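Local coordinates for protein alternansucrase (Leuconostoc mesenteroides, PDB 6HVG) that belongs to glycoside hydrolase family 70, a family of enzymes built on a TIM barrel, binds a calcium ion and carries repeats of the choline-binding type, at residues Y409-T414 and L1191-T1196; Q490-S493 and S497-W500; N595-L600 and K632-Y637; S605-N610 and A1205-E1210. All coordinates share one frame; numbering follows the deposited sequence.

Interaction 1. Residues Y409-T414 and L1191-T1196; sequences YLTADT and LYVANT
Two separate apolar touches, Y409 on L1191 and T411 on V1193, join the loop 409-414 to the strand 1191-1196. The first is a CH-pi contact: CD1 of L1191 lies over one face of the Y409 phenol, 3.7 Å from the ring centroid and 30° off the ring normal. The methyl is displaced toward the CE1-CZ side of the ring, and the two side chains cross at about a right angle. The second touch is methyl against methyl, T411 CG2 to V1193 CG2 at 3.9 Å. Both pairs use alternate residues, whose side chains set out toward the other segment, and the backbones remain well apart, with the CA atoms of T411 and V1193 separated by 8.6 Å.

Polar bonds hold the loop in shape rather than spanning the contact. T411 to T414 form a type I beta turn, closed by T414 N to T411 O at 3.0 Å. In return T411 N donates to T414 OG1 at 2.9 Å, almost straight at 170°. With chi1 at 61°, T411 directs its hydroxyl to D413 OD1 at 2.6 Å and its methyl to the strand. The phenol OH of Y409 bonds to the carbonyl oxygen of R543, anchoring the ring at its far end.

Strand 1190-1197 is an outermost strand of the six-stranded antiparallel sheet, consistent with domain B of this family, and its backbone pairs with strand 1166-1175. Y409 also touches V1169 there, while A412 packs on V509 of helix 499-511, placing the turn between sheet and helix.

Interaction 2. Residues Q490-S493 and S497-W500; sequences QQIS and STEW
I492 and Q491 meet the indole of W500 from different directions. CG1 of I492 comes to the ring edge, close to its plane, 3.9 Å from W500 NE1, and the two side chains cross at about a right angle. CB of Q491 instead sits 3.6 Å above the ring plane, displaced toward the rim, with W500 CZ2 as its nearest ring atom at 3.7 Å. A looser methyl contact, I492 CD1 to T498 CG2 at 4.3 Å, extends the patch. The S497 carbonyl completes this shell, its oxygen 3.8 Å from I492 CG1.

That same S497 oxygen helps to place the indole. W500 has chi1 of 70°, which sets CG between its backbone N and carbonyl carbon and folds the ring back along its own segment; S497 O then lies in the ring plane at the edge, and NE1 reaches it at 3.1 Å, though the 126° angle makes this a weak bond. Further out, S497 OG accepts a long, weak capping bond from E499 N at the start of helix 499-511. The contact closes a tight helix-to-helix connection, with three residues between helices 474-495 and 499-511.

The indole N-H stays within its own segment, and what passes between the segments is van der Waals contact, mostly of aliphatic carbons with the indole. At this partly exposed site, the packing depends on shape rather than on directional bonds.

Interaction 3. Residues N595-L600 and K632-Y637; sequences NWLHYL and KIAGDY
L597 reaches the helix 632-637 through one methyl, CD2, which lies 3.8 Å from A634 CA and 3.9 Å from Y637 CD2. Its chi1 of 178° carries CG away from the backbone N and out toward the partner helix, while the side chains of L597 and Y637 slide past each other in opposite directions. The small CB of A634 is 4.1 Å from the same methyl. L597 and A634 both also pack on W1156 of strand 1151-1156.

These are neighbouring outer helices of the TIM barrel. Strand 617-620 lies between helices 587-601 and 629-642 in the chain, after the short helix 603-608, and the axes of the two short segments run 11.0 Å apart at a crossing angle of -43°. Strand 617-620 lies beside 1151-1156 in the parallel sheet although far from it in sequence, as expected of the circularly permuted barrel of this family.

The next residue, H598, supplies the polar link: its ND1 and the hydroxyl of Y637 form a hydrogen bond of 2.7 Å, in which either may be the donor. The rings meet rim to rim with planes at 84°, neither lying over the face of the other. L1215 of helix 1212-1218 touches H598, and the ring of F1211 meets its imidazole. Beyond it, Y599 points away from the partner helix, its ring edge-to-face with that of Y1116.

Interaction 4. Residues S605-N610 and A1205-E1210; sequences SITGNN and AKYGGE
Surface van der Waals packing of one tyrosine, by ring and hydroxyl, on two branched side chains joins helix 603-608, which follows barrel helix 587-601, to the last turn of helix 1203-1207, segments almost 600 residues apart in sequence. Y1207 carries the whole of one side. I606 presents CG2, 3.9 Å from Y1207 CE1, and the two side chains slide past each other in opposite directions. T607 adds its own CG2 at 3.9 Å from Y1207 OH, crossing the phenol at about a right angle. Both methyls approach the ring obliquely.

T607 turns its carbon branch to the tyrosine because chi1 of 52° leaves CG2 anti to the carbonyl carbon, while OG1 bonds back to the carbonyl oxygen of F603 in its own helix. K1206 lays its aliphatic chain against the ring, CD being 3.9 Å above the plane. The backbone leaves the helix just after Y1207, in a type II turn from Y1207 to E1210, with G1209 at positive phi.

Around the contact, Y599 of helix 587-601 meets the Y1207 ring with planes at about 45°, and E592 of that helix takes G1209 N as a hydrogen-bond partner. I606 also touches F1211, and T607 reaches R1139 of helix 1135-1147.

Overall arrangement
Interactions 1 and 3 are buried, whereas 2 and 4 lie at the surface. Hydrogen bonding between segments appears in interaction 3 alone; the other three rest on carbon contacts to tyrosine or tryptophan, or between methyls. Interactions 3 and 4 adjoin, with centres about 14 Å apart: helices 587-601 and 603-608 are consecutive, and N595 ND2 bonds weakly to Y1207 O, linking helix 587-601 to the C-terminal end of helix 1203-1207. Strand 1190-1197 of interaction 1 leads into that same helix. Interaction 2 stands apart, its centre about 55 Å from that of interaction 3, yet its helix 499-511 continues to V509, against the loop of interaction 1.

Interaction 1. Residues Y409-T414 and L1191-T1196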
loop_
_atom_site.group_PDB
_atom_site.type_symbol
_atom_site.label_atom_id
_atom_site.label_comp_id
_atom_site.label_asym_id
_atom_site.label_seq_id
_atom_site.Cartn_x
_atom_site.Cartn_y
_atom_site.Cartn_z
ATOM N N TYR A 409 -25.827 -19.666 -9.880
ATOM C CA TYR A 409 -25.374 -20.091 -8.573
ATOM C C TYR A 409 -26.143 -19.372 -7.476
ATOM O O TYR A 409 -26.763 -18.339 -7.741
ATOM C CB TYR A 409 -23.900 -19.805 -8.433
ATOM C CG TYR A 409 -23.066 -20.637 -9.342
ATOM C CD1 TYR A 409 -22.634 -21.892 -8.965
ATOM C CD2 TYR A 409 -22.730 -20.185 -10.595
ATOM C CE1 TYR A 409 -21.875 -22.670 -9.808
ATOM C CE2 TYR A 409 -21.958 -20.956 -11.447
ATOM C CZ TYR A 409 -21.535 -22.196 -11.042
ATOM O OH TYR A 409 -20.761 -22.965 -11.875
ATOM N N LEU A 410 -26.110 -19.937 -6.265
ATOM C CA LEU A 410 -26.793 -19.362 -5.126
ATOM C C LEU A 410 -25.797 -18.730 -4.179
ATOM O O LEU A 410 -24.647 -19.102 -4.172
ATOM C CB LEU A 410 -27.569 -20.436 -4.363
ATOM C CG LEU A 410 -28.487 -21.366 -5.147
ATOM C CD1 LEU A 410 -29.197 -22.280 -4.181
ATOM C CD2 LEU A 410 -29.493 -20.599 -5.982
ATOM N N THR A 411 -26.261 -17.790 -3.364
ATOM C CA THR A 411 -25.415 -17.102 -2.410
ATOM C C THR A 411 -26.000 -17.204 -1.004
ATOM O O THR A 411 -27.143 -17.537 -0.843
ATOM C CB THR A 411 -25.196 -15.596 -2.816
ATOM O OG1 THR A 411 -26.434 -14.876 -2.849
ATOM C CG2 THR A 411 -24.562 -15.485 -4.196
ATOM N N ALA A 412 -25.207 -16.885 0.004
ATOM C CA ALA A 412 -25.660 -16.957 1.395
ATOM C C ALA A 412 -26.931 -16.110 1.661
ATOM O O ALA A 412 -27.803 -16.504 2.442
ATOM C CB ALA A 412 -24.536 -16.525 2.335
ATOM N N ASP A 413 -27.024 -14.960 1.001
ATOM C CA ASP A 413 -28.137 -14.023 1.191
ATOM C C ASP A 413 -29.226 -14.191 0.134
ATOM O O ASP A 413 -30.100 -13.334 -0.033
ATOM C CB ASP A 413 -27.612 -12.582 1.186
ATOM C CG ASP A 413 -26.867 -12.232 -0.101
ATOM O OD1 ASP A 413 -26.726 -13.096 -0.985
ATOM O OD2 ASP A 413 -26.426 -11.093 -0.227
ATOM N N THR A 414 -29.178 -15.306 -0.600
ATOM C CA THR A 414 -30.252 -15.694 -1.538
ATOM C C THR A 414 -31.571 -15.856 -0.824
ATOM O O THR A 414 -31.634 -16.441 0.261
ATOM C CB THR A 414 -29.945 -17.042 -2.235
ATOM O OG1 THR A 414 -29.000 -16.843 -3.282
ATOM C CG2 THR A 414 -31.203 -17.641 -2.871
ATOM N N LEU A 1191 -15.255 -20.357 -6.409
ATOM C CA LEU A 1191 -16.247 -19.529 -7.066
ATOM C C LEU A 1191 -16.525 -18.325 -6.179
ATOM O O LEU A 1191 -16.624 -18.426 -4.948
ATOM C CB LEU A 1191 -17.537 -20.304 -7.393
ATOM C CG LEU A 1191 -17.448 -21.516 -8.335
ATOM C CD1 LEU A 1191 -18.795 -21.783 -9.003
ATOM C CD2 LEU A 1191 -16.383 -21.381 -9.402
ATOM N N TYR A 1192 -16.649 -17.176 -6.835
ATOM C CA TYR A 1192 -16.716 -15.890 -6.153
ATOM C C TYR A 1192 -17.633 -14.995 -6.946
ATOM O O TYR A 1192 -17.665 -15.084 -8.172
ATOM C CB TYR A 1192 -15.324 -15.271 -6.108
ATOM C CG TYR A 1192 -15.144 -14.164 -5.115
ATOM C CD1 TYR A 1192 -14.867 -14.439 -3.798
ATOM C CD2 TYR A 1192 -15.180 -12.849 -5.508
ATOM C CE1 TYR A 1192 -14.674 -13.426 -2.879
ATOM C CE2 TYR A 1192 -14.992 -11.830 -4.606
ATOM C CZ TYR A 1192 -14.737 -12.121 -3.292
ATOM O OH TYR A 1192 -14.557 -11.094 -2.383
ATOM N N VAL A 1193 -18.389 -14.159 -6.239
ATOM C CA VAL A 1193 -19.233 -13.161 -6.871
ATOM C C VAL A 1193 -18.441 -11.874 -6.911
ATOM O O VAL A 1193 -18.109 -11.320 -5.881
ATOM C CB VAL A 1193 -20.523 -12.920 -6.080
ATOM C CG1 VAL A 1193 -21.279 -11.731 -6.638
ATOM C CG2 VAL A 1193 -21.407 -14.145 -6.139
ATOM N N ALA A 1194 -18.139 -11.412 -8.116
ATOM C CA ALA A 1194 -17.430 -10.164 -8.314
ATOM C C ALA A 1194 -18.316 -9.167 -9.038
ATOM O O ALA A 1194 -19.316 -9.544 -9.630
ATOM C CB ALA A 1194 -16.170 -10.415 -9.115
ATOM N N ASN A 1195 -17.953 -7.890 -8.958
ATOM C CA ASN A 1195 -18.636 -6.846 -9.704
ATOM C C ASN A 1195 -17.808 -6.487 -10.940
ATOM O O ASN A 1195 -16.907 -5.679 -10.866
ATOM C CB ASN A 1195 -18.894 -5.628 -8.821
ATOM C CG ASN A 1195 -20.182 -5.731 -8.053
ATOM O OD1 ASN A 1195 -20.217 -6.307 -6.988
ATOM N ND2 ASN A 1195 -21.256 -5.181 -8.596
ATOM N N THR A 1196 -18.158 -7.092 -12.069
ATOM C CA THR A 1196 -17.333 -7.054 -13.271
ATOM C C THR A 1196 -18.027 -6.526 -14.520
ATOM O O THR A 1196 -17.369 -6.277 -15.528
ATOM C CB THR A 1196 -16.857 -8.480 -13.612
ATOM O OG1 THR A 1196 -17.976 -9.380 -13.534
ATOM C CG2 THR A 1196 -15.786 -8.918 -12.635
#

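Interaction 2. Residues Q490-S493 and S497-W500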
loop_
_atom_site.group_PDB
_atom_site.type_symbol
_atom_site.label_atom_id
_atom_site.label_comp_id
_atom_site.label_asym_id
_atom_site.label_seq_id
_atom_site.Cartn_x
_atom_site.Cartn_y
_atom_site.Cartn_z
ATOM N N GLN A 490 -44.774 -13.975 11.853
ATOM C CA GLN A 490 -45.522 -13.078 12.741
ATOM C C GLN A 490 -45.064 -11.616 12.676
ATOM O O GLN A 490 -45.897 -10.705 12.663
ATOM C CB GLN A 490 -45.449 -13.584 14.186
ATOM C CG GLN A 490 -46.253 -14.859 14.436
ATOM C CD GLN A 490 -45.947 -15.493 15.780
ATOM O OE1 GLN A 490 -45.040 -15.060 16.491
ATOM N NE2 GLN A 490 -46.687 -16.545 16.120
ATOM N N GLN A 491 -43.748 -11.399 12.648
ATOM C CA GLN A 491 -43.213 -10.049 12.523
ATOM C C GLN A 491 -43.384 -9.514 11.098
ATOM O O GLN A 491 -43.348 -8.299 10.914
ATOM C CB GLN A 491 -41.754 -9.967 12.961
ATOM C CG GLN A 491 -41.476 -10.278 14.422
ATOM C CD GLN A 491 -41.758 -9.139 15.389
ATOM O OE1 GLN A 491 -42.427 -9.324 16.412
ATOM N NE2 GLN A 491 -41.195 -7.958 15.097
ATOM N N ILE A 492 -43.550 -10.402 10.108
ATOM C CA ILE A 492 -43.898 -9.978 8.741
ATOM C C ILE A 492 -45.333 -9.439 8.668
ATOM O O ILE A 492 -45.601 -8.424 8.010
ATOM C CB ILE A 492 -43.681 -11.117 7.701
ATOM C CG1 ILE A 492 -42.186 -11.323 7.458
ATOM C CG2 ILE A 492 -44.358 -10.813 6.362
ATOM C CD1 ILE A 492 -41.820 -12.633 6.794
ATOM N N SER A 493 -46.249 -10.125 9.337
ATOM C CA SER A 493 -47.636 -9.663 9.438
ATOM C C SER A 493 -47.751 -8.374 10.253
ATOM O O SER A 493 -48.445 -7.445 9.852
ATOM C CB SER A 493 -48.498 -10.761 10.049
ATOM O OG SER A 493 -48.521 -11.877 9.185
ATOM N N SER A 497 -44.019 -5.917 6.095
ATOM C CA SER A 497 -42.782 -5.703 5.323
ATOM C C SER A 497 -41.831 -6.895 5.490
ATOM O O SER A 497 -41.936 -7.647 6.457
ATOM C CB SER A 497 -42.085 -4.422 5.819
ATOM O OG SER A 497 -41.054 -3.969 4.948
ATOM N N THR A 498 -40.910 -7.055 4.546
ATOM C CA THR A 498 -39.803 -8.002 4.701
ATOM C C THR A 498 -38.422 -7.343 4.765
ATOM O O THR A 498 -37.411 -8.037 4.819
ATOM C CB THR A 498 -39.784 -9.041 3.551
ATOM O OG1 THR A 498 -39.731 -8.388 2.272
ATOM C CG2 THR A 498 -41.004 -9.942 3.599
ATOM N N GLU A 499 -38.368 -6.014 4.745
ATOM C CA GLU A 499 -37.077 -5.317 4.713
ATOM C C GLU A 499 -36.316 -5.484 6.011
ATOM O O GLU A 499 -35.094 -5.560 6.011
ATOM C CB GLU A 499 -37.247 -3.824 4.377
ATOM C CG GLU A 499 -37.819 -3.538 2.987
ATOM C CD GLU A 499 -36.968 -4.091 1.834
ATOM O OE1 GLU A 499 -35.713 -4.061 1.929
ATOM O OE2 GLU A 499 -37.560 -4.554 0.826
ATOM N N TRP A 500 -37.039 -5.522 7.122
ATOM C CA TRP A 500 -36.426 -5.801 8.430
ATOM C C TRP A 500 -35.651 -7.140 8.423
ATOM O O TRP A 500 -34.600 -7.260 9.058
ATOM C CB TRP A 500 -37.488 -5.802 9.546
ATOM C CG TRP A 500 -38.380 -6.963 9.442
ATOM C CD1 TRP A 500 -39.488 -7.080 8.650
ATOM C CD2 TRP A 500 -38.206 -8.225 10.090
ATOM N NE1 TRP A 500 -40.033 -8.323 8.794
ATOM C CE2 TRP A 500 -39.265 -9.052 9.671
ATOM C CE3 TRP A 500 -37.261 -8.734 10.996
ATOM C CZ2 TRP A 500 -39.406 -10.369 10.127
ATOM C CZ3 TRP A 500 -37.407 -10.038 11.441
ATOM C CH2 TRP A 500 -38.475 -10.840 11.007
#

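Interaction 3. Residues N595-L600 and K632-Y637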
loop_
_atom_site.group_PDB
_atom_site.type_symbol
_atom_site.label_atom_id
_atom_site.label_comp_id
_atom_site.label_asym_id
_atom_site.label_seq_id
_atom_site.Cartn_x
_atom_site.Cartn_y
_atom_site.Cartn_z
ATOM N N ASN A 595 -9.108 2.232 -29.488
ATOM C CA ASN A 595 -10.344 2.980 -29.754
ATOM C C ASN A 595 -10.456 4.156 -28.792
ATOM O O ASN A 595 -10.719 5.281 -29.214
ATOM C CB ASN A 595 -11.577 2.077 -29.613
ATOM C CG ASN A 595 -12.816 2.637 -30.310
ATOM O OD1 ASN A 595 -12.895 2.636 -31.543
ATOM N ND2 ASN A 595 -13.783 3.118 -29.532
ATOM N N TRP A 596 -10.214 3.879 -27.508
ATOM C CA TRP A 596 -10.234 4.902 -26.471
ATOM C C TRP A 596 -9.190 5.954 -26.730
ATOM O O TRP A 596 -9.451 7.149 -26.574
ATOM C CB TRP A 596 -9.991 4.262 -25.117
ATOM C CG TRP A 596 -10.233 5.149 -23.923
ATOM C CD1 TRP A 596 -11.156 6.130 -23.804
ATOM C CD2 TRP A 596 -9.580 5.060 -22.662
ATOM N NE1 TRP A 596 -11.101 6.682 -22.551
ATOM C CE2 TRP A 596 -10.137 6.034 -21.834
ATOM C CE3 TRP A 596 -8.554 4.265 -22.166
ATOM C CZ2 TRP A 596 -9.718 6.230 -20.523
ATOM C CZ3 TRP A 596 -8.128 4.466 -20.856
ATOM C CH2 TRP A 596 -8.724 5.426 -20.051
ATOM N N LEU A 597 -8.008 5.510 -27.134
ATOM C CA LEU A 597 -6.903 6.420 -27.454
ATOM C C LEU A 597 -7.245 7.320 -28.613
ATOM O O LEU A 597 -6.940 8.498 -28.583
ATOM C CB LEU A 597 -5.645 5.641 -27.786
ATOM C CG LEU A 597 -4.427 6.454 -28.191
ATOM C CD1 LEU A 597 -4.000 7.410 -27.083
ATOM C CD2 LEU A 597 -3.306 5.501 -28.566
ATOM N N HIS A 598 -7.872 6.775 -29.640
ATOM C CA HIS A 598 -8.316 7.584 -30.769
ATOM C C HIS A 598 -9.319 8.593 -30.276
ATOM O O HIS A 598 -9.236 9.772 -30.620
ATOM C CB HIS A 598 -8.946 6.707 -31.834
ATOM C CG HIS A 598 -9.446 7.459 -33.024
ATOM N ND1 HIS A 598 -8.645 7.759 -34.107
ATOM C CD2 HIS A 598 -10.681 7.917 -33.327
ATOM C CE1 HIS A 598 -9.362 8.391 -35.016
ATOM N NE2 HIS A 598 -10.602 8.496 -34.570
ATOM N N TYR A 599 -10.255 8.133 -29.451
ATOM C CA TYR A 599 -11.315 8.986 -28.919
ATOM C C TYR A 599 -10.753 10.193 -28.171
ATOM O O TYR A 599 -11.285 11.298 -28.297
ATOM C CB TYR A 599 -12.228 8.171 -28.021
ATOM C CG TYR A 599 -13.257 8.935 -27.228
ATOM C CD1 TYR A 599 -14.478 9.253 -27.773
ATOM C CD2 TYR A 599 -13.026 9.286 -25.912
ATOM C CE1 TYR A 599 -15.451 9.896 -27.027
ATOM C CE2 TYR A 599 -13.988 9.924 -25.155
ATOM C CZ TYR A 599 -15.196 10.224 -25.716
ATOM O OH TYR A 599 -16.169 10.876 -24.983
ATOM N N LEU A 600 -9.674 9.996 -27.424
ATOM C CA LEU A 600 -9.067 11.102 -26.677
ATOM C C LEU A 600 -8.327 12.060 -27.605
ATOM O O LEU A 600 -8.448 13.276 -27.459
ATOM C CB LEU A 600 -8.131 10.581 -25.580
ATOM C CG LEU A 600 -8.814 9.780 -24.465
ATOM C CD1 LEU A 600 -7.813 8.959 -23.687
ATOM C CD2 LEU A 600 -9.616 10.666 -23.514
ATOM N N LYS A 632 3.616 0.033 -27.636
ATOM C CA LYS A 632 3.785 -0.151 -29.082
ATOM C C LYS A 632 2.528 0.248 -29.840
ATOM O O LYS A 632 2.614 0.918 -30.872
ATOM C CB LYS A 632 4.107 -1.605 -29.390
ATOM C CG LYS A 632 4.695 -1.827 -30.759
ATOM C CD LYS A 632 4.422 -3.226 -31.269
ATOM C CE LYS A 632 5.287 -3.559 -32.483
ATOM N NZ LYS A 632 5.108 -2.613 -33.628
ATOM N N ILE A 633 1.367 -0.138 -29.312
ATOM C CA ILE A 633 0.090 0.220 -29.921
ATOM C C ILE A 633 -0.072 1.729 -29.987
ATOM O O ILE A 633 -0.441 2.282 -31.022
ATOM C CB ILE A 633 -1.098 -0.405 -29.162
ATOM C CG1 ILE A 633 -1.082 -1.928 -29.326
ATOM C CG2 ILE A 633 -2.433 0.155 -29.654
ATOM C CD1 ILE A 633 -1.803 -2.658 -28.210
ATOM N N ALA A 634 0.202 2.385 -28.874
ATOM C CA ALA A 634 0.160 3.842 -28.803
ATOM C C ALA A 634 1.200 4.484 -29.734
ATOM O O ALA A 634 0.889 5.416 -30.471
ATOM C CB ALA A 634 0.411 4.286 -27.375
ATOM N N GLY A 635 2.441 4.013 -29.675
ATOM C CA GLY A 635 3.497 4.579 -30.494
ATOM C C GLY A 635 3.181 4.512 -31.977
ATOM O O GLY A 635 3.295 5.521 -32.709
ATOM N N ASP A 636 2.793 3.318 -32.421
ATOM C CA ASP A 636 2.491 3.068 -33.829
ATOM C C ASP A 636 1.293 3.867 -34.342
ATOM O O ASP A 636 1.269 4.252 -35.506
ATOM C CB ASP A 636 2.290 1.563 -34.054
ATOM C CG ASP A 636 3.577 0.773 -33.847
ATOM O OD1 ASP A 636 4.612 1.399 -33.527
ATOM O OD2 ASP A 636 3.555 -0.469 -34.003
ATOM N N TYR A 637 0.315 4.095 -33.470
ATOM C CA TYR A 637 -0.854 4.919 -33.774
ATOM C C TYR A 637 -0.424 6.347 -34.078
ATOM O O TYR A 637 -0.783 6.910 -35.101
ATOM C CB TYR A 637 -1.845 4.900 -32.596
ATOM C CG TYR A 637 -3.005 5.846 -32.761
ATOM C CD1 TYR A 637 -4.109 5.508 -33.557
ATOM C CD2 TYR A 637 -2.993 7.096 -32.161
ATOM C CE1 TYR A 637 -5.159 6.393 -33.729
ATOM C CE2 TYR A 637 -4.046 7.979 -32.330
ATOM C CZ TYR A 637 -5.115 7.616 -33.117
ATOM O OH TYR A 637 -6.148 8.479 -33.286
#

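Interaction 4. Residues S605-N610 and A1205-E1210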
loop_
_atom_site.group_PDB
_atom_site.type_symbol
_atom_site.label_atom_id
_atom_site.label_comp_id
_atom_site.label_asym_id
_atom_site.label_seq_id
_atom_site.Cartn_x
_atom_site.Cartn_y
_atom_site.Cartn_z
ATOM N N SER A 605 -13.168 16.752 -32.114
ATOM C CA SER A 605 -13.793 16.450 -33.402
ATOM C C SER A 605 -15.066 15.618 -33.238
ATOM O O SER A 605 -16.081 15.889 -33.878
ATOM C CB SER A 605 -12.822 15.698 -34.311
ATOM O OG SER A 605 -11.603 16.402 -34.477
ATOM N N ILE A 606 -14.994 14.612 -32.369
ATOM C CA ILE A 606 -16.072 13.650 -32.172
ATOM C C ILE A 606 -17.217 14.209 -31.341
ATOM O O ILE A 606 -18.375 14.035 -31.690
ATOM C CB ILE A 606 -15.524 12.386 -31.498
ATOM C CG1 ILE A 606 -14.579 11.669 -32.463
ATOM C CG2 ILE A 606 -16.644 11.456 -31.067
ATOM C CD1 ILE A 606 -13.588 10.750 -31.790
ATOM N N THR A 607 -16.891 14.892 -30.248
ATOM C CA THR A 607 -17.899 15.365 -29.291
ATOM C C THR A 607 -18.411 16.795 -29.541
ATOM O O THR A 607 -19.513 17.129 -29.112
ATOM C CB THR A 607 -17.365 15.265 -27.851
ATOM O OG1 THR A 607 -16.088 15.900 -27.753
ATOM C CG2 THR A 607 -17.190 13.808 -27.472
ATOM N N GLY A 608 -17.634 17.630 -30.234
ATOM C CA GLY A 608 -18.053 19.001 -30.547
ATOM C C GLY A 608 -17.807 19.498 -31.959
ATOM O O GLY A 608 -17.942 20.692 -32.200
ATOM N N ASN A 609 -17.506 18.596 -32.892
ATOM C CA ASN A 609 -17.100 18.992 -34.243
ATOM C C ASN A 609 -16.193 20.232 -34.199
ATOM O O ASN A 609 -16.338 21.158 -35.015
ATOM C CB ASN A 609 -18.287 19.242 -35.174
ATOM C CG ASN A 609 -17.891 19.157 -36.671
ATOM O OD1 ASN A 609 -17.050 18.349 -37.066
ATOM N ND2 ASN A 609 -18.498 20.001 -37.500
ATOM N N ASN A 610 -15.268 20.224 -33.236
ATOM C CA ASN A 610 -14.318 21.298 -33.019
ATOM C C ASN A 610 -12.884 20.752 -33.162
ATOM O O ASN A 610 -12.278 20.303 -32.189
ATOM C CB ASN A 610 -14.534 21.939 -31.637
ATOM C CG ASN A 610 -13.615 23.138 -31.392
ATOM O OD1 ASN A 610 -12.694 23.390 -32.157
ATOM N ND2 ASN A 610 -13.826 23.830 -30.294
ATOM N N ALA A 1205 -20.774 2.176 -23.872
ATOM C CA ALA A 1205 -21.652 1.503 -24.825
ATOM C C ALA A 1205 -21.828 2.323 -26.087
ATOM O O ALA A 1205 -21.853 1.775 -27.182
ATOM C CB ALA A 1205 -22.996 1.203 -24.182
ATOM N N LYS A 1206 -21.954 3.638 -25.944
ATOM C CA LYS A 1206 -22.085 4.516 -27.108
ATOM C C LYS A 1206 -20.842 4.468 -27.986
ATOM O O LYS A 1206 -20.924 4.123 -29.152
ATOM C CB LYS A 1206 -22.345 5.961 -26.684
ATOM C CG LYS A 1206 -22.823 6.825 -27.832
ATOM C CD LYS A 1206 -22.853 8.285 -27.436
ATOM C CE LYS A 1206 -23.330 9.161 -28.578
ATOM N NZ LYS A 1206 -23.729 10.472 -28.013
ATOM N N TYR A 1207 -19.690 4.778 -27.397
ATOM C CA TYR A 1207 -18.448 4.968 -28.142
ATOM C C TYR A 1207 -17.512 3.742 -28.234
ATOM O O TYR A 1207 -16.550 3.763 -28.980
ATOM C CB TYR A 1207 -17.664 6.163 -27.559
ATOM C CG TYR A 1207 -18.300 7.522 -27.794
ATOM C CD1 TYR A 1207 -18.655 7.942 -29.074
ATOM C CD2 TYR A 1207 -18.529 8.391 -26.744
ATOM C CE1 TYR A 1207 -19.237 9.182 -29.288
ATOM C CE2 TYR A 1207 -19.099 9.638 -26.952
ATOM C CZ TYR A 1207 -19.451 10.027 -28.221
ATOM O OH TYR A 1207 -19.997 11.265 -28.419
ATOM N N GLY A 1208 -17.777 2.685 -27.480
ATOM C CA GLY A 1208 -16.915 1.494 -27.500
ATOM C C GLY A 1208 -16.755 0.925 -28.897
ATOM O O GLY A 1208 -17.722 0.751 -29.596
ATOM N N GLY A 1209 -15.515 0.678 -29.306
ATOM C CA GLY A 1209 -15.190 0.122 -30.625
ATOM C C GLY A 1209 -15.630 0.844 -31.901
ATOM O O GLY A 1209 -15.357 0.373 -33.004
ATOM N N GLU A 1210 -16.284 1.995 -31.776
ATOM C CA GLU A 1210 -16.901 2.678 -32.925
ATOM C C GLU A 1210 -15.932 3.208 -33.982
ATOM O O GLU A 1210 -16.297 3.330 -35.136
ATOM C CB GLU A 1210 -17.775 3.842 -32.426
ATOM C CG GLU A 1210 -19.046 3.409 -31.694
ATOM C CD GLU A 1210 -20.098 2.817 -32.608
ATOM O OE1 GLU A 1210 -20.488 3.487 -33.588
ATOM O OE2 GLU A 1210 -20.522 1.678 -32.342
#